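Local coordinates for protein TRAP-type C4-dicarboxylate:H+ symport system substrate-binding component DctP (Shewanella oneidensis, PDB 4MX6) that binds succinate and probably delivers C4-dicarboxylates to a TRAP-type transporter for uptake into the cell, at residues 116-121 / 313-318; 154-159 / 242-247; 158-163 / 236-241; 164-169 / 299-304; 220-225 / 286-291. All blocks are in the same frame, centred on the assembly; numbering follows the deposited sequence.

Contacts 2, 3 and 4 follow one another outward from near the chain's centre; contacts 1 and 5 pack beside them. Contact 2, its centre about 4 Å from that of the chain, pairs strands 148-158 and 243-251. Contact 3, centred 13 Å from it, shares M158 and K159 and carries the same two chain paths into the four-stranded sheet. The centre of contact 4 is 8 Å from that of contact 3, where strand 299-301 flanks strand 235-237 in that sheet. Contact 5 packs helix 221-226 on helix 260-295 and touches contact 2 through N156 and T220. Contact 1 encloses contacts 2 to 5 along the chain and meets contact 3 at F119 and H241. Y246 of contact 2 and N223 of contact 5 both bind succinate.

Contact 1: residues 116-121 / 313-318; sequences DLPFLF and DVMKPV
P118 and M315 bring the loop 116-121 against helix 313-318, their CA atoms 6.2 Å apart, and L117 to L120 form a type II beta turn that presents P118 and F119 to the helix. F119, third in the turn, has a positive phi of 62°, as the turn type requires. The helix is kinked here: the ring of P317 leaves no N-H to donate, and V318 N bonds to M315 O, three residues back.

No hydrogen bond crosses the interface, and the contact is made by apolar atoms. P118 is the centre of it. Its CG lies 3.6 Å from M315 CB, the two side chains meeting at about a right angle, while P118 CD faces V318 CG1 at 3.9 Å. M315 CG reaches the edge of the F119 ring near its plane, 4.1 Å from F119 CE2. A chi2 of -61° bends the methionine at that point, and M315 SD still passes 4.1 Å from P118 CG. L117 CD2 touches V318 CG1 more loosely, at 4.2 Å.

Helix 184-191 adds Q189, which touches both P118 and M315, and helix 328-337 brings I331 to L117. W319 of helix 305-326 donates to P118 O, and the backbone of F119 bonds to that of H241, joining the turn to the loop before strand 243-251.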
# COMPACT_ATOMS: atom_id res chain seq x y z
N ASP A 116 6.68 1.35 6.76
CA ASP A 116 7.15 2.40 5.87
C ASP A 116 8.66 2.59 5.90
O ASP A 116 9.20 3.36 5.11
CB ASP A 116 6.51 3.73 6.25
CG ASP A 116 5.07 3.87 5.78
OD1 ASP A 116 4.65 3.05 4.94
OD2 ASP A 116 4.39 4.81 6.24
N LEU A 117 9.36 1.96 6.84
CA LEU A 117 10.79 2.24 7.00
C LEU A 117 11.57 1.85 5.73
O LEU A 117 11.42 0.74 5.21
CB LEU A 117 11.36 1.54 8.23
CG LEU A 117 10.82 2.06 9.57
CD1 LEU A 117 11.38 1.24 10.72
CD2 LEU A 117 11.15 3.54 9.78
N PRO A 118 12.42 2.76 5.23
CA PRO A 118 13.08 2.48 3.96
C PRO A 118 14.11 1.36 4.06
O PRO A 118 14.94 1.35 4.97
CB PRO A 118 13.72 3.82 3.60
CG PRO A 118 13.81 4.57 4.92
CD PRO A 118 12.61 4.15 5.68
N PHE A 119 14.05 0.44 3.11
CA PHE A 119 14.95 -0.70 3.01
C PHE A 119 14.88 -1.65 4.22
O PHE A 119 15.79 -2.44 4.46
CB PHE A 119 16.40 -0.25 2.76
CG PHE A 119 16.58 0.48 1.45
CD1 PHE A 119 16.63 -0.20 0.26
CD2 PHE A 119 16.71 1.86 1.43
CE1 PHE A 119 16.80 0.48 -0.94
CE2 PHE A 119 16.87 2.54 0.23
CZ PHE A 119 16.93 1.84 -0.95
N LEU A 120 13.78 -1.62 4.96
CA LEU A 120 13.61 -2.56 6.06
C LEU A 120 13.50 -4.01 5.57
O LEU A 120 14.14 -4.91 6.11
CB LEU A 120 12.38 -2.18 6.89
CG LEU A 120 12.08 -3.08 8.09
CD1 LEU A 120 13.25 -3.17 9.06
CD2 LEU A 120 10.82 -2.55 8.79
N PHE A 121 12.64 -4.22 4.57
CA PHE A 121 12.42 -5.54 4.01
C PHE A 121 13.14 -5.68 2.67
O PHE A 121 13.05 -4.80 1.81
CB PHE A 121 10.93 -5.77 3.79
CG PHE A 121 10.12 -5.64 5.04
CD1 PHE A 121 10.15 -6.63 6.01
CD2 PHE A 121 9.31 -4.54 5.25
CE1 PHE A 121 9.40 -6.51 7.18
CE2 PHE A 121 8.56 -4.43 6.41
CZ PHE A 121 8.62 -5.42 7.37
N ASP A 313 22.24 3.27 3.33
CA ASP A 313 22.96 3.92 4.41
C ASP A 313 22.37 5.28 4.78
O ASP A 313 22.24 5.60 5.96
CB ASP A 313 24.44 4.09 4.05
CG ASP A 313 25.20 2.78 4.02
OD1 ASP A 313 24.66 1.75 4.48
OD2 ASP A 313 26.35 2.77 3.54
N VAL A 314 22.02 6.08 3.78
CA VAL A 314 21.48 7.41 4.03
C VAL A 314 20.07 7.36 4.62
O VAL A 314 19.61 8.33 5.24
CB VAL A 314 21.51 8.25 2.72
CG1 VAL A 314 20.39 7.85 1.79
CG2 VAL A 314 21.41 9.71 3.03
N MET A 315 19.38 6.23 4.47
CA MET A 315 18.01 6.08 4.96
C MET A 315 17.93 5.54 6.39
O MET A 315 16.89 5.66 7.02
CB MET A 315 17.19 5.20 4.02
CG MET A 315 16.90 5.84 2.70
SD MET A 315 15.96 7.35 2.87
CE MET A 315 15.79 7.80 1.14
N LYS A 316 19.01 4.94 6.90
CA LYS A 316 18.99 4.35 8.24
C LYS A 316 18.60 5.35 9.33
O LYS A 316 17.90 4.98 10.26
CB LYS A 316 20.31 3.66 8.55
CG LYS A 316 20.49 2.33 7.84
CD LYS A 316 19.62 1.25 8.46
CE LYS A 316 19.84 -0.11 7.81
NZ LYS A 316 21.23 -0.60 7.95
N PRO A 317 19.01 6.63 9.21
CA PRO A 317 18.57 7.58 10.25
C PRO A 317 17.05 7.75 10.35
O PRO A 317 16.56 8.19 11.40
CB PRO A 317 19.26 8.89 9.86
CG PRO A 317 20.49 8.45 9.16
CD PRO A 317 20.03 7.24 8.34
N VAL A 318 16.30 7.41 9.31
CA VAL A 318 14.84 7.45 9.40
C VAL A 318 14.37 6.42 10.42
O VAL A 318 13.45 6.67 11.20
CB VAL A 318 14.19 7.18 8.02
CG1 VAL A 318 12.68 7.13 8.14
CG2 VAL A 318 14.63 8.25 7.01

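Contact 2: residues 154-159 / 242-247; sequences LHNGMK and GVLDYM
N156 and Y246 meet side chain to side chain, the amide plane turned 57° from the phenol ring. With CG anti to the backbone N (chi1 -169°), N156 places its amide beside the phenol, and ND2 donates to Y246 OH at 2.9 Å, the hydroxyl lying in the amide plane. That hydroxyl also bonds to succinate, and N156 OD1 is held by T220 OG1, so N156 probably helps position Y246, as a second-shell residue.

N156 and G157 both face L244, a classic beta bulge in this antiparallel pair. G157 N bonds to L244 O at 3.1 Å; N156 N donates to D245 OD1 at 3.0 Å, from above the carboxylate plane, and only weakly to L244 O. H155 and D245 lie side by side, and Q131 bonds to both. On the sheet face that carries Y246, L154 CD2 lies 3.8 Å from Y246 CD2, the two side chains crossing obliquely.

Strands 148-158 and 243-251 thus form a two-stranded ribbon, with helix 124-132 packed on its H155-D245 face and helix 221-226 touching N156 and L244.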
# COMPACT_ATOMS: atom_id res chain seq x y z
N LEU A 154 -2.96 -7.61 2.50
CA LEU A 154 -3.02 -7.84 1.06
C LEU A 154 -1.79 -7.18 0.44
O LEU A 154 -1.50 -6.02 0.72
CB LEU A 154 -4.31 -7.25 0.49
CG LEU A 154 -4.43 -7.25 -1.03
CD1 LEU A 154 -4.50 -8.66 -1.59
CD2 LEU A 154 -5.66 -6.46 -1.45
N HIS A 155 -1.08 -7.93 -0.38
CA HIS A 155 0.13 -7.40 -1.01
C HIS A 155 -0.13 -6.50 -2.21
O HIS A 155 -1.10 -6.69 -2.96
CB HIS A 155 1.02 -8.55 -1.48
CG HIS A 155 1.49 -9.41 -0.37
ND1 HIS A 155 1.60 -10.79 -0.41
CD2 HIS A 155 1.91 -9.05 0.87
CE1 HIS A 155 2.05 -11.22 0.76
NE2 HIS A 155 2.23 -10.18 1.55
N ASN A 156 0.78 -5.56 -2.42
CA ASN A 156 0.95 -4.95 -3.73
C ASN A 156 2.36 -5.26 -4.24
O ASN A 156 2.52 -6.12 -5.10
CB ASN A 156 0.61 -3.46 -3.74
CG ASN A 156 0.54 -2.92 -5.15
OD1 ASN A 156 1.35 -3.30 -6.02
ND2 ASN A 156 -0.43 -2.06 -5.42
N GLY A 157 3.38 -4.63 -3.66
CA GLY A 157 4.74 -4.88 -4.11
C GLY A 157 5.73 -3.93 -3.49
O GLY A 157 5.38 -3.10 -2.68
N MET A 158 6.98 -4.05 -3.93
CA MET A 158 8.00 -3.10 -3.52
C MET A 158 7.87 -1.82 -4.34
O MET A 158 7.46 -1.85 -5.49
CB MET A 158 9.39 -3.70 -3.69
CG MET A 158 9.60 -5.04 -3.00
SD MET A 158 9.30 -5.09 -1.24
CE MET A 158 10.69 -4.14 -0.63
N LYS A 159 8.21 -0.69 -3.74
CA LYS A 159 8.17 0.60 -4.42
C LYS A 159 9.44 0.89 -5.20
O LYS A 159 10.54 0.54 -4.78
CB LYS A 159 7.95 1.71 -3.38
CG LYS A 159 6.63 1.60 -2.62
CD LYS A 159 6.40 2.73 -1.63
CE LYS A 159 7.43 2.70 -0.51
NZ LYS A 159 7.12 3.67 0.56
N GLY A 242 11.04 0.30 -0.43
CA GLY A 242 10.05 0.16 0.64
C GLY A 242 8.93 -0.72 0.14
O GLY A 242 8.89 -1.04 -1.06
N VAL A 243 8.03 -1.12 1.02
CA VAL A 243 6.88 -1.93 0.62
C VAL A 243 5.62 -1.10 0.58
O VAL A 243 5.41 -0.24 1.43
CB VAL A 243 6.68 -3.17 1.54
CG1 VAL A 243 6.38 -2.81 3.00
CG2 VAL A 243 5.58 -4.08 1.01
N LEU A 244 4.80 -1.35 -0.44
CA LEU A 244 3.41 -0.88 -0.49
C LEU A 244 2.53 -2.11 -0.35
O LEU A 244 2.41 -2.91 -1.27
CB LEU A 244 3.09 -0.16 -1.80
CG LEU A 244 1.55 0.06 -2.06
CD1 LEU A 244 0.93 0.97 -1.03
CD2 LEU A 244 1.28 0.60 -3.45
N ASP A 245 1.96 -2.28 0.84
CA ASP A 245 1.00 -3.33 1.14
C ASP A 245 -0.21 -2.71 1.82
O ASP A 245 -0.20 -1.53 2.18
CB ASP A 245 1.61 -4.41 2.06
CG ASP A 245 2.09 -5.65 1.34
OD1 ASP A 245 2.39 -5.59 0.13
OD2 ASP A 245 2.15 -6.70 2.02
N TYR A 246 -1.26 -3.51 1.99
CA TYR A 246 -2.52 -3.05 2.55
C TYR A 246 -2.93 -3.82 3.79
O TYR A 246 -2.59 -4.99 3.94
CB TYR A 246 -3.63 -3.25 1.51
CG TYR A 246 -3.30 -2.73 0.14
CD1 TYR A 246 -3.09 -1.38 -0.08
CD2 TYR A 246 -3.21 -3.59 -0.94
CE1 TYR A 246 -2.82 -0.89 -1.35
CE2 TYR A 246 -2.97 -3.11 -2.22
CZ TYR A 246 -2.78 -1.76 -2.42
OH TYR A 246 -2.59 -1.30 -3.71
N MET A 247 -3.73 -3.18 4.63
CA MET A 247 -4.53 -3.91 5.62
C MET A 247 -6.00 -3.83 5.21
O MET A 247 -6.52 -2.74 5.04
CB MET A 247 -4.36 -3.37 7.04
CG MET A 247 -4.95 -4.32 8.07
SD MET A 247 -4.82 -3.77 9.79
CE MET A 247 -3.04 -3.79 10.00
O HOH W 1 4.91 2.48 1.75

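Contact 3: residues 158-163 / 236-241; sequences MKQFTA and ITESNH
Q160 reaches across to N240 by a bent chain. Its CB sits 3.5 Å from T237 O and more loosely beside I236 CG2. A chi2 of -52° turns CD toward N240, and the amide then bonds to N240 twice: OE1 accepts N240 N at 3.0 Å, and NE2 donates to N240 OD1 at 2.9 Å. The second bond is nearly straight, 171° at the hydrogen, and lies in the amide plane of Q160, but it comes in above the amide plane of N240; the two amide planes are almost perpendicular.

Beside these bonds F161 and H241 form an offset stack, centroids 3.8 Å apart and planes only 9° from parallel. H241 CE1 lies over the phenyl face, offset toward its rim. S239 OG meets the imidazole at its edge, 2.7 Å from H241 ND1, and also accepts F161 N. Strand pairing in this part of the mixed four-stranded sheet is brief: T237 N bonds to F161 O at 2.8 Å, while the side chains of T162 and I236, a non-hydrogen-bonded antiparallel pair, lie side by side.

H241 NE2 bonds to E218, whose other carboxylate oxygen forms a salt bridge with K159 NZ. Both imidazole nitrogens therefore have polar partners, which fixes the ring's rotation in the stack. The E218 carboxylate would tend to favour a proton on NE2, whereas the nearby K159 ammonium would probably disfavour a positive charge on the ring.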
# COMPACT_ATOMS: atom_id res chain seq x y z
N MET A 158 6.98 -4.05 -3.93
CA MET A 158 8.00 -3.10 -3.52
C MET A 158 7.87 -1.82 -4.34
O MET A 158 7.46 -1.85 -5.49
CB MET A 158 9.39 -3.70 -3.69
CG MET A 158 9.60 -5.04 -3.00
SD MET A 158 9.30 -5.09 -1.24
CE MET A 158 10.69 -4.14 -0.63
N LYS A 159 8.21 -0.69 -3.74
CA LYS A 159 8.17 0.60 -4.42
C LYS A 159 9.44 0.89 -5.20
O LYS A 159 10.54 0.54 -4.78
CB LYS A 159 7.95 1.71 -3.38
CG LYS A 159 6.63 1.60 -2.62
CD LYS A 159 6.40 2.73 -1.63
CE LYS A 159 7.43 2.70 -0.51
NZ LYS A 159 7.12 3.67 0.56
N GLN A 160 9.24 1.55 -6.34
CA GLN A 160 10.28 2.09 -7.20
C GLN A 160 10.14 3.61 -7.22
O GLN A 160 9.03 4.13 -7.13
CB GLN A 160 10.12 1.57 -8.63
CG GLN A 160 9.75 0.11 -8.77
CD GLN A 160 10.64 -0.84 -8.00
OE1 GLN A 160 11.80 -0.55 -7.72
NE2 GLN A 160 10.11 -2.00 -7.66
N PHE A 161 11.25 4.33 -7.36
CA PHE A 161 11.18 5.77 -7.59
C PHE A 161 10.90 6.08 -9.06
O PHE A 161 11.43 5.41 -9.95
CB PHE A 161 12.52 6.45 -7.27
CG PHE A 161 12.97 6.37 -5.84
CD1 PHE A 161 12.20 6.89 -4.80
CD2 PHE A 161 14.20 5.82 -5.53
CE1 PHE A 161 12.66 6.85 -3.48
CE2 PHE A 161 14.66 5.79 -4.24
CZ PHE A 161 13.89 6.29 -3.21
N THR A 162 10.13 7.13 -9.31
CA THR A 162 10.10 7.74 -10.63
C THR A 162 10.43 9.22 -10.50
O THR A 162 10.16 9.84 -9.45
CB THR A 162 8.75 7.57 -11.36
OG1 THR A 162 7.73 8.35 -10.73
CG2 THR A 162 8.32 6.12 -11.36
N ALA A 163 11.00 9.77 -11.56
CA ALA A 163 11.26 11.20 -11.67
C ALA A 163 11.58 11.49 -13.13
O ALA A 163 11.38 10.63 -14.00
CB ALA A 163 12.42 11.60 -10.75
N ILE A 236 12.51 5.68 -14.44
CA ILE A 236 12.06 4.86 -13.32
C ILE A 236 13.27 4.14 -12.77
O ILE A 236 13.95 3.43 -13.50
CB ILE A 236 11.01 3.81 -13.76
CG1 ILE A 236 9.84 4.51 -14.46
CG2 ILE A 236 10.54 2.96 -12.57
CD1 ILE A 236 8.84 3.55 -15.08
N THR A 237 13.54 4.33 -11.49
CA THR A 237 14.69 3.73 -10.85
C THR A 237 14.21 2.54 -10.01
O THR A 237 13.35 2.69 -9.13
CB THR A 237 15.43 4.77 -10.00
OG1 THR A 237 15.90 5.84 -10.85
CG2 THR A 237 16.63 4.16 -9.31
N GLU A 238 14.71 1.36 -10.35
CA GLU A 238 14.30 0.12 -9.69
C GLU A 238 15.05 -0.03 -8.37
O GLU A 238 16.03 -0.76 -8.25
CB GLU A 238 14.54 -1.08 -10.62
CG GLU A 238 13.93 -2.38 -10.11
CD GLU A 238 13.84 -3.45 -11.20
OE1 GLU A 238 14.35 -3.23 -12.31
OE2 GLU A 238 13.25 -4.52 -10.96
N SER A 239 14.53 0.68 -7.38
CA SER A 239 15.14 0.83 -6.08
C SER A 239 14.63 -0.18 -5.05
O SER A 239 15.32 -0.47 -4.09
CB SER A 239 14.85 2.25 -5.61
OG SER A 239 13.48 2.56 -5.82
N ASN A 240 13.40 -0.69 -5.22
CA ASN A 240 12.81 -1.61 -4.24
C ASN A 240 13.01 -1.11 -2.82
O ASN A 240 13.34 -1.88 -1.92
CB ASN A 240 13.40 -3.02 -4.40
CG ASN A 240 13.05 -3.64 -5.73
OD1 ASN A 240 11.88 -3.73 -6.10
ND2 ASN A 240 14.05 -4.11 -6.45
N HIS A 241 12.77 0.18 -2.59
CA HIS A 241 13.24 0.84 -1.37
C HIS A 241 12.24 0.82 -0.21
O HIS A 241 12.57 1.29 0.88
CB HIS A 241 13.64 2.27 -1.68
CG HIS A 241 12.50 3.09 -2.17
ND1 HIS A 241 12.16 3.14 -3.51
CD2 HIS A 241 11.58 3.81 -1.51
CE1 HIS A 241 11.07 3.88 -3.64
NE2 HIS A 241 10.69 4.29 -2.44

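Contact 4: residues 164-169 / 299-304; sequences NTPLKQ and QLVTLS
Peptide groups, not aromatic rings, are the flat groups between K168 and residues 301-303. K168 NZ meets the T302 carbonyl at its oxygen tip, 2.7 Å from T302 O and nearly in line with the C=O bond (168°). In the other direction L303 CD2 touches the peptide oxygen K168 O at 3.6 Å.

V301 fills the middle with its two methyls divided between two partners. CG2 packs 3.8 Å from P166 CB, and CG1 lies 3.7 Å from K168 CD. A chi2 of -73° bends the lysine chain, whose CD and CE then pass V301 CG1 on the way to T302 O. The contact thereby joins the loop after strand 160-163 to strand 299-301, an outermost strand of the mixed four-stranded sheet.

E307 forms a salt bridge with the same ammonium and accepts S304 N, while S304 OG caps the start of helix 305-326, as in a capping box. K168 NZ is thus shared by a carbonyl and a carboxylate, an arrangement that would stabilise its positive charge and join the loop to the segment after V301 and the start of helix 305-326.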
# COMPACT_ATOMS: atom_id res chain seq x y z
N ASN A 164 12.09 12.69 -13.41
CA ASN A 164 12.51 13.04 -14.76
C ASN A 164 14.02 13.05 -14.89
O ASN A 164 14.59 13.68 -15.77
CB ASN A 164 11.84 14.34 -15.19
CG ASN A 164 10.34 14.22 -15.19
OD1 ASN A 164 9.80 13.30 -15.80
ND2 ASN A 164 9.67 15.11 -14.50
N THR A 165 14.66 12.27 -14.03
CA THR A 165 16.11 12.09 -14.01
C THR A 165 16.39 10.75 -13.32
O THR A 165 15.59 10.30 -12.51
CB THR A 165 16.78 13.25 -13.26
OG1 THR A 165 18.19 13.28 -13.54
CG2 THR A 165 16.54 13.14 -11.76
N PRO A 166 17.52 10.10 -13.66
CA PRO A 166 17.88 8.87 -12.94
C PRO A 166 18.15 9.16 -11.47
O PRO A 166 18.70 10.21 -11.13
CB PRO A 166 19.18 8.42 -13.62
CG PRO A 166 19.17 9.07 -14.94
CD PRO A 166 18.43 10.36 -14.79
N LEU A 167 17.81 8.22 -10.61
CA LEU A 167 18.05 8.37 -9.18
C LEU A 167 19.07 7.32 -8.69
O LEU A 167 18.83 6.53 -7.76
CB LEU A 167 16.73 8.34 -8.40
CG LEU A 167 15.82 9.53 -8.77
CD1 LEU A 167 14.40 9.28 -8.30
CD2 LEU A 167 16.35 10.83 -8.21
N LYS A 168 20.23 7.36 -9.34
CA LYS A 168 21.29 6.41 -9.11
C LYS A 168 21.87 6.50 -7.71
O LYS A 168 22.24 5.49 -7.11
CB LYS A 168 22.42 6.66 -10.11
CG LYS A 168 22.14 6.13 -11.49
CD LYS A 168 22.26 4.62 -11.47
CE LYS A 168 22.66 4.06 -12.81
NZ LYS A 168 23.14 2.66 -12.65
N GLN A 169 21.95 7.72 -7.19
CA GLN A 169 22.50 7.96 -5.87
C GLN A 169 21.62 8.94 -5.14
O GLN A 169 20.90 9.72 -5.76
CB GLN A 169 23.92 8.52 -5.97
CG GLN A 169 24.90 7.59 -6.65
CD GLN A 169 26.23 8.25 -6.90
OE1 GLN A 169 26.39 9.00 -7.85
NE2 GLN A 169 27.21 7.96 -6.05
N GLN A 299 12.61 5.41 -19.20
CA GLN A 299 13.87 4.67 -19.13
C GLN A 299 14.03 4.02 -17.77
O GLN A 299 13.97 4.68 -16.75
CB GLN A 299 15.05 5.61 -19.35
CG GLN A 299 15.14 6.23 -20.72
CD GLN A 299 16.59 6.40 -21.16
OE1 GLN A 299 17.37 5.45 -21.11
NE2 GLN A 299 16.94 7.61 -21.57
N LEU A 300 14.29 2.72 -17.79
CA LEU A 300 14.61 1.97 -16.59
C LEU A 300 16.04 2.24 -16.13
O LEU A 300 16.99 2.16 -16.91
CB LEU A 300 14.45 0.48 -16.86
CG LEU A 300 14.91 -0.38 -15.69
CD1 LEU A 300 13.90 -0.25 -14.56
CD2 LEU A 300 15.09 -1.84 -16.11
N VAL A 301 16.19 2.52 -14.84
CA VAL A 301 17.48 2.79 -14.22
C VAL A 301 17.69 1.70 -13.17
O VAL A 301 16.84 1.48 -12.31
CB VAL A 301 17.49 4.19 -13.53
CG1 VAL A 301 18.79 4.44 -12.82
CG2 VAL A 301 17.21 5.29 -14.56
N THR A 302 18.80 0.98 -13.29
CA THR A 302 19.14 -0.10 -12.38
C THR A 302 20.21 0.39 -11.42
O THR A 302 21.01 1.23 -11.79
CB THR A 302 19.65 -1.32 -13.22
OG1 THR A 302 18.56 -1.85 -13.99
CG2 THR A 302 20.22 -2.40 -12.34
N LEU A 303 20.22 -0.11 -10.19
CA LEU A 303 21.23 0.26 -9.20
C LEU A 303 22.29 -0.83 -9.07
O LEU A 303 21.95 -2.00 -8.95
CB LEU A 303 20.61 0.46 -7.82
CG LEU A 303 19.53 1.53 -7.69
CD1 LEU A 303 19.08 1.66 -6.24
CD2 LEU A 303 20.02 2.86 -8.22
N SER A 304 23.56 -0.44 -9.09
CA SER A 304 24.63 -1.36 -8.75
C SER A 304 24.57 -1.66 -7.26
O SER A 304 23.92 -0.97 -6.49
CB SER A 304 25.99 -0.76 -9.09
OG SER A 304 26.36 0.22 -8.14

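Contact 5: residues 220-225 / 286-291; sequences TWSNTY and NEDKQL
W221 and Y225 turn toward the segment 286-291 through different first torsions: chi1 of W221, -62°, sets CG anti to the carbonyl carbon and beside the backbone N, and chi1 of Y225, 176°, sets CG anti to the backbone N. The motif is a helix-helix packing within the periplasmic binding protein fold of the solute-binding protein 7 family; the axes of segments 221-225 and 286-291 approach to 8.3 Å at 44°.

K289 lies alongside the indole in an extended chain. Its CB stands over the five-membered ring, a CH-pi contact 3.7 Å from the centroid, and CG and CD continue across CE2 and CZ2. The ammonium goes on to a salt bridge with E238. L291 CD1 makes a second CH-pi contact with the Y225 face, 4.1 Å from its centroid. D288 CB packs on Y225 CB at 3.7 Å.

T220 caps the short helix: its OG1 accepts N223 N in a weak bond, and its backbone O takes both T224 N and T224 OG1. The cap precedes N223, which binds succinate. A water completes the interface, accepting from S222 OG and donating to D288 OD2, each at 2.7 Å.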
# COMPACT_ATOMS: atom_id res chain seq x y z
N THR A 220 4.57 1.00 -6.90
CA THR A 220 4.84 -0.31 -7.45
C THR A 220 4.64 -0.30 -8.96
O THR A 220 4.00 0.60 -9.52
CB THR A 220 3.89 -1.36 -6.85
OG1 THR A 220 2.56 -1.05 -7.30
CG2 THR A 220 3.95 -1.35 -5.32
N TRP A 221 5.16 -1.31 -9.64
CA TRP A 221 4.95 -1.43 -11.08
C TRP A 221 3.46 -1.41 -11.42
O TRP A 221 3.06 -0.81 -12.41
CB TRP A 221 5.59 -2.69 -11.67
CG TRP A 221 7.08 -2.75 -11.53
CD1 TRP A 221 7.77 -3.62 -10.76
CD2 TRP A 221 8.06 -1.92 -12.18
NE1 TRP A 221 9.11 -3.39 -10.87
CE2 TRP A 221 9.32 -2.35 -11.73
CE3 TRP A 221 7.99 -0.86 -13.09
CZ2 TRP A 221 10.51 -1.77 -12.15
CZ3 TRP A 221 9.18 -0.30 -13.52
CH2 TRP A 221 10.42 -0.76 -13.05
N SER A 222 2.64 -2.09 -10.62
CA SER A 222 1.21 -2.20 -10.92
C SER A 222 0.53 -0.84 -10.90
O SER A 222 -0.24 -0.53 -11.80
CB SER A 222 0.52 -3.13 -9.94
OG SER A 222 -0.89 -2.94 -9.97
N ASN A 223 0.79 -0.02 -9.89
CA ASN A 223 0.21 1.33 -9.88
C ASN A 223 0.81 2.23 -10.96
O ASN A 223 0.10 3.03 -11.59
CB ASN A 223 0.34 1.97 -8.50
CG ASN A 223 -0.77 1.56 -7.55
OD1 ASN A 223 -1.88 1.20 -7.98
ND2 ASN A 223 -0.49 1.64 -6.27
N THR A 224 2.11 2.10 -11.19
CA THR A 224 2.80 2.93 -12.16
C THR A 224 2.22 2.68 -13.55
O THR A 224 2.00 3.63 -14.32
CB THR A 224 4.31 2.64 -12.13
OG1 THR A 224 4.83 2.94 -10.83
CG2 THR A 224 5.08 3.47 -13.15
N TYR A 225 1.97 1.42 -13.88
CA TYR A 225 1.37 1.05 -15.16
C TYR A 225 -0.10 1.44 -15.26
O TYR A 225 -0.51 2.14 -16.19
CB TYR A 225 1.53 -0.45 -15.44
CG TYR A 225 0.84 -0.85 -16.71
CD1 TYR A 225 1.33 -0.43 -17.94
CD2 TYR A 225 -0.34 -1.57 -16.70
CE1 TYR A 225 0.69 -0.76 -19.12
CE2 TYR A 225 -0.99 -1.91 -17.88
CZ TYR A 225 -0.47 -1.50 -19.09
OH TYR A 225 -1.12 -1.83 -20.27
N ASN A 286 5.52 -8.48 -12.22
CA ASN A 286 6.30 -8.87 -13.39
C ASN A 286 5.68 -8.40 -14.71
O ASN A 286 6.38 -7.85 -15.57
CB ASN A 286 6.52 -10.38 -13.39
CG ASN A 286 7.62 -10.81 -12.40
OD1 ASN A 286 8.55 -10.06 -12.11
ND2 ASN A 286 7.50 -12.04 -11.89
N GLU A 287 4.37 -8.60 -14.88
CA GLU A 287 3.71 -8.24 -16.13
C GLU A 287 3.79 -6.76 -16.41
O GLU A 287 4.06 -6.34 -17.54
CB GLU A 287 2.23 -8.67 -16.12
CG GLU A 287 1.48 -8.30 -17.40
CD GLU A 287 -0.04 -8.57 -17.35
OE1 GLU A 287 -0.57 -8.95 -16.28
OE2 GLU A 287 -0.69 -8.36 -18.41
N ASP A 288 3.52 -5.94 -15.40
CA ASP A 288 3.40 -4.51 -15.59
C ASP A 288 4.76 -3.84 -15.76
O ASP A 288 4.86 -2.87 -16.51
CB ASP A 288 2.57 -3.88 -14.47
CG ASP A 288 1.10 -4.20 -14.58
OD1 ASP A 288 0.70 -4.88 -15.56
OD2 ASP A 288 0.34 -3.75 -13.69
N LYS A 289 5.80 -4.35 -15.12
CA LYS A 289 7.15 -3.89 -15.42
C LYS A 289 7.43 -4.09 -16.91
O LYS A 289 7.91 -3.19 -17.60
CB LYS A 289 8.20 -4.63 -14.58
CG LYS A 289 9.62 -4.23 -14.93
CD LYS A 289 10.66 -4.96 -14.10
CE LYS A 289 12.05 -4.57 -14.52
NZ LYS A 289 13.07 -5.37 -13.78
N GLN A 290 7.14 -5.28 -17.43
CA GLN A 290 7.38 -5.56 -18.84
C GLN A 290 6.56 -4.67 -19.78
O GLN A 290 7.07 -4.21 -20.79
CB GLN A 290 7.14 -7.04 -19.16
CG GLN A 290 7.62 -7.44 -20.55
CD GLN A 290 9.11 -7.20 -20.73
OE1 GLN A 290 9.93 -7.63 -19.93
NE2 GLN A 290 9.46 -6.49 -21.80
N LEU A 291 5.29 -4.43 -19.45
CA LEU A 291 4.48 -3.56 -20.29
C LEU A 291 5.02 -2.14 -20.33
O LEU A 291 5.00 -1.49 -21.37
CB LEU A 291 3.02 -3.56 -19.83
CG LEU A 291 2.28 -4.88 -20.07
CD1 LEU A 291 0.92 -4.87 -19.41
CD2 LEU A 291 2.12 -5.20 -21.56
O HOH W 2 -1.89 -4.10 -12.16